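Local coordinates for protein leucine aminopeptidase A1, chloroplastic (Solanum lycopersicum, PDB 5D8N) that removes N-terminal amino acids from peptides as a magnesium-dependent, hexameric aminopeptidase of the M17 family and also acts as a protein-folding chaperone, at residues 444-449 against 518-523. The protein carries 1 engineered substitution. Sequence-based numbering, arbitrary orientation.
Sequences EASGEK and GVSTLV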
ATOM      1  N   GLU A 444     -15.170  -3.110 -38.300  1.00 25.42           N
ATOM      2  CA  GLU A 444     -15.714  -4.322 -38.866  1.00 27.89           C
ATOM      3  C   GLU A 444     -14.986  -4.731 -40.155  1.00 25.98           C
ATOM      4  O   GLU A 444     -14.622  -5.889 -40.303  1.00 21.48           O
ATOM      5  CB  GLU A 444     -17.212  -4.128 -39.109  1.00 37.83           C
ATOM      6  CG  GLU A 444     -17.970  -5.315 -39.683  1.00 58.36           C
ATOM      7  CD  GLU A 444     -18.201  -6.413 -38.663  1.00 80.10           C
ATOM      8  OE1 GLU A 444     -18.313  -6.088 -37.458  1.00 92.38           O
ATOM      9  OE2 GLU A 444     -18.236  -7.598 -39.069  1.00 91.00           O
ATOM     10  N   ALA A 445     -14.691  -3.773 -41.037  1.00 25.14           N
ATOM     11  CA  ALA A 445     -13.937  -4.055 -42.246  1.00 23.73           C
ATOM     12  C   ALA A 445     -12.468  -4.385 -41.978  1.00 22.44           C
ATOM     13  O   ALA A 445     -11.934  -5.326 -42.553  1.00 23.51           O
ATOM     14  CB  ALA A 445     -14.067  -2.905 -43.253  1.00 24.10           C
ATOM     15  N   SER A 446     -11.817  -3.671 -41.065  1.00 22.51           N
ATOM     16  CA  SER A 446     -10.408  -3.918 -40.768  1.00 19.21           C
ATOM     17  C   SER A 446     -10.179  -5.151 -39.898  1.00 18.81           C
ATOM     18  O   SER A 446      -9.095  -5.726 -39.875  1.00 19.60           O
ATOM     19  CB  SER A 446      -9.846  -2.708 -40.036  1.00 21.03           C
ATOM     20  OG  SER A 446     -10.350  -2.589 -38.712  1.00 20.07           O
ATOM     21  N   GLY A 447     -11.181  -5.550 -39.128  1.00 17.90           N
ATOM     22  CA  GLY A 447     -11.004  -6.635 -38.195  1.00 18.84           C
ATOM     23  C   GLY A 447     -10.545  -6.222 -36.813  1.00 21.11           C
ATOM     24  O   GLY A 447     -10.429  -7.071 -35.934  1.00 24.76           O
ATOM     25  N   GLU A 448     -10.359  -4.921 -36.584  1.00 19.81           N
ATOM     26  CA  GLU A 448      -9.888  -4.439 -35.289  1.00 18.96           C
ATOM     27  C   GLU A 448     -11.049  -4.350 -34.290  1.00 19.75           C
ATOM     28  O   GLU A 448     -12.198  -4.110 -34.658  1.00 20.29           O
ATOM     29  CB  GLU A 448      -9.182  -3.098 -35.458  1.00 18.87           C
ATOM     30  CG  GLU A 448      -7.891  -3.217 -36.251  1.00 20.87           C
ATOM     31  CD  GLU A 448      -6.931  -2.033 -36.068  1.00 22.69           C
ATOM     32  OE1 GLU A 448      -7.327  -0.881 -36.349  1.00 22.09           O
ATOM     33  OE2 GLU A 448      -5.724  -2.280 -35.842  1.00 20.61           O
ATOM     34  N   LYS A 449     -10.737  -4.499 -33.009  1.00 19.93           N
ATOM     35  CA  LYS A 449     -11.754  -4.539 -31.948  1.00 19.48           C
ATOM     36  C   LYS A 449     -11.852  -3.218 -31.215  1.00 18.00           C
ATOM     37  O   LYS A 449     -10.863  -2.731 -30.658  1.00 16.04           O
ATOM     38  CB  LYS A 449     -11.444  -5.613 -30.907  1.00 20.68           C
ATOM     39  CG  LYS A 449     -11.418  -7.030 -31.452  1.00 22.50           C
ATOM     40  CD  LYS A 449     -10.992  -8.014 -30.367  1.00 26.67           C
ATOM     41  CE  LYS A 449     -10.797  -9.371 -31.033  1.00 34.00           C
ATOM     42  NZ  LYS A 449     -10.838 -10.528 -30.111  1.00 43.96           N
ATOM     43  N   GLY A 518      -4.794   0.282 -34.906  1.00 17.74           N
ATOM     44  CA  GLY A 518      -5.443   1.520 -35.289  1.00 17.56           C
ATOM     45  C   GLY A 518      -5.253   1.813 -36.771  1.00 18.99           C
ATOM     46  O   GLY A 518      -6.101   2.488 -37.373  1.00 19.73           O
ATOM     47  N   VAL A 519      -4.081   1.480 -37.318  1.00 17.17           N
ATOM     48  CA  VAL A 519      -3.739   1.900 -38.673  1.00 17.66           C
ATOM     49  C   VAL A 519      -4.806   1.410 -39.621  1.00 18.43           C
ATOM     50  O   VAL A 519      -5.351   2.180 -40.403  1.00 21.01           O
ATOM     51  CB  VAL A 519      -2.357   1.386 -39.108  1.00 18.37           C
ATOM     52  CG1 VAL A 519      -2.108   1.672 -40.566  1.00 18.28           C
ATOM     53  CG2 VAL A 519      -1.261   2.030 -38.279  1.00 18.60           C
ATOM     54  N   SER A 520      -5.100   0.124 -39.591  1.00 18.83           N
ATOM     55  CA  SER A 520      -6.019  -0.433 -40.582  1.00 18.79           C
ATOM     56  C   SER A 520      -7.400   0.179 -40.477  1.00 18.67           C
ATOM     57  O   SER A 520      -8.067   0.409 -41.485  1.00 19.75           O
ATOM     58  CB  SER A 520      -6.077  -1.968 -40.503  1.00 18.94           C
ATOM     59  OG  SER A 520      -6.473  -2.365 -39.188  1.00 20.58           O
ATOM     60  N   THR A 521      -7.877   0.382 -39.254  1.00 17.26           N
ATOM     61  CA  THR A 521      -9.189   0.980 -39.058  1.00 17.19           C
ATOM     62  C   THR A 521      -9.232   2.430 -39.579  1.00 19.03           C
ATOM     63  O   THR A 521     -10.190   2.844 -40.259  1.00 18.31           O
ATOM     64  CB  THR A 521      -9.628   0.909 -37.583  1.00 16.85           C
ATOM     65  OG1 THR A 521      -9.706  -0.461 -37.168  1.00 17.89           O
ATOM     66  CG2 THR A 521     -10.970   1.561 -37.359  1.00 17.25           C
ATOM     67  N   LEU A 522      -8.196   3.205 -39.277  1.00 18.82           N
ATOM     68  CA  LEU A 522      -8.156   4.570 -39.760  1.00 19.94           C
ATOM     69  C   LEU A 522      -8.149   4.651 -41.289  1.00 20.63           C
ATOM     70  O   LEU A 522      -8.794   5.518 -41.889  1.00 21.32           O
ATOM     71  CB  LEU A 522      -6.957   5.322 -39.194  1.00 19.72           C
ATOM     72  CG  LEU A 522      -6.962   5.529 -37.668  1.00 19.04           C
ATOM     73  CD1 LEU A 522      -5.699   6.247 -37.230  1.00 19.54           C
ATOM     74  CD2 LEU A 522      -8.206   6.216 -37.152  1.00 18.48           C
ATOM     75  N   VAL A 523      -7.363   3.787 -41.912  1.00 20.90           N
ATOM     76  CA  VAL A 523      -7.316   3.743 -43.362  1.00 21.71           C
ATOM     77  C   VAL A 523      -8.708   3.432 -43.913  1.00 22.56           C
ATOM     78  O   VAL A 523      -9.159   4.094 -44.869  1.00 21.32           O
ATOM     79  CB  VAL A 523      -6.274   2.743 -43.891  1.00 21.78           C
ATOM     80  CG1 VAL A 523      -6.449   2.507 -45.392  1.00 20.56           C
ATOM     81  CG2 VAL A 523      -4.878   3.251 -43.578  1.00 22.97           C
TER
HETATM   82  O   HOH W   1      -6.504  -5.020 -38.959  1.00 29.85           O
HETATM   83  O   HOH W   2      -3.672  -1.799 -37.577  1.00 15.10           O
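Glu448 sets CG anti to its own carbonyl carbon (chi1 -67°) and Thr521 does the same with OG1 (chi1 -61°), and the extended Glu448 chain carries its carboxylate to the N-terminal turn of helix 519-527. OE1 accepts twice there: Thr521 OG1 meets its anti lone pair at 2.6 Å, while Thr521 N, 3.2 Å from OE1, comes from above the carboxylate plane. OE2 takes a nearly straight bond (174°) from Gly518 N (2.9 Å), the N-cap residue, on its syn side but tilted out of the plane. A water links OE2 to Ser520 N, so the carboxylate gathers the N-H groups of Gly518 and Thr521 directly and that of Ser520 through the water, and its negative charge probably suits the helix dipole. Ser446 OG donates to Thr521 OG1 (2.7 Å) and accepts from Glu448 N (3.2 Å) in an ST turn, bridging the two. A second water joins Ser446 O to Ser520 OG. An alanine at Glu448 would probably leave Gly518 N and Thr521 N without their carboxylate acceptor and the Thr521 hydroxyl held by Ser446 but not by the carboxylate. The contact joins the end of helix 433-446, just before strand 450-452, to the C-terminal helix 519-527, whose Ser520 touches helix 197-221 and Leu522 strand 406-411.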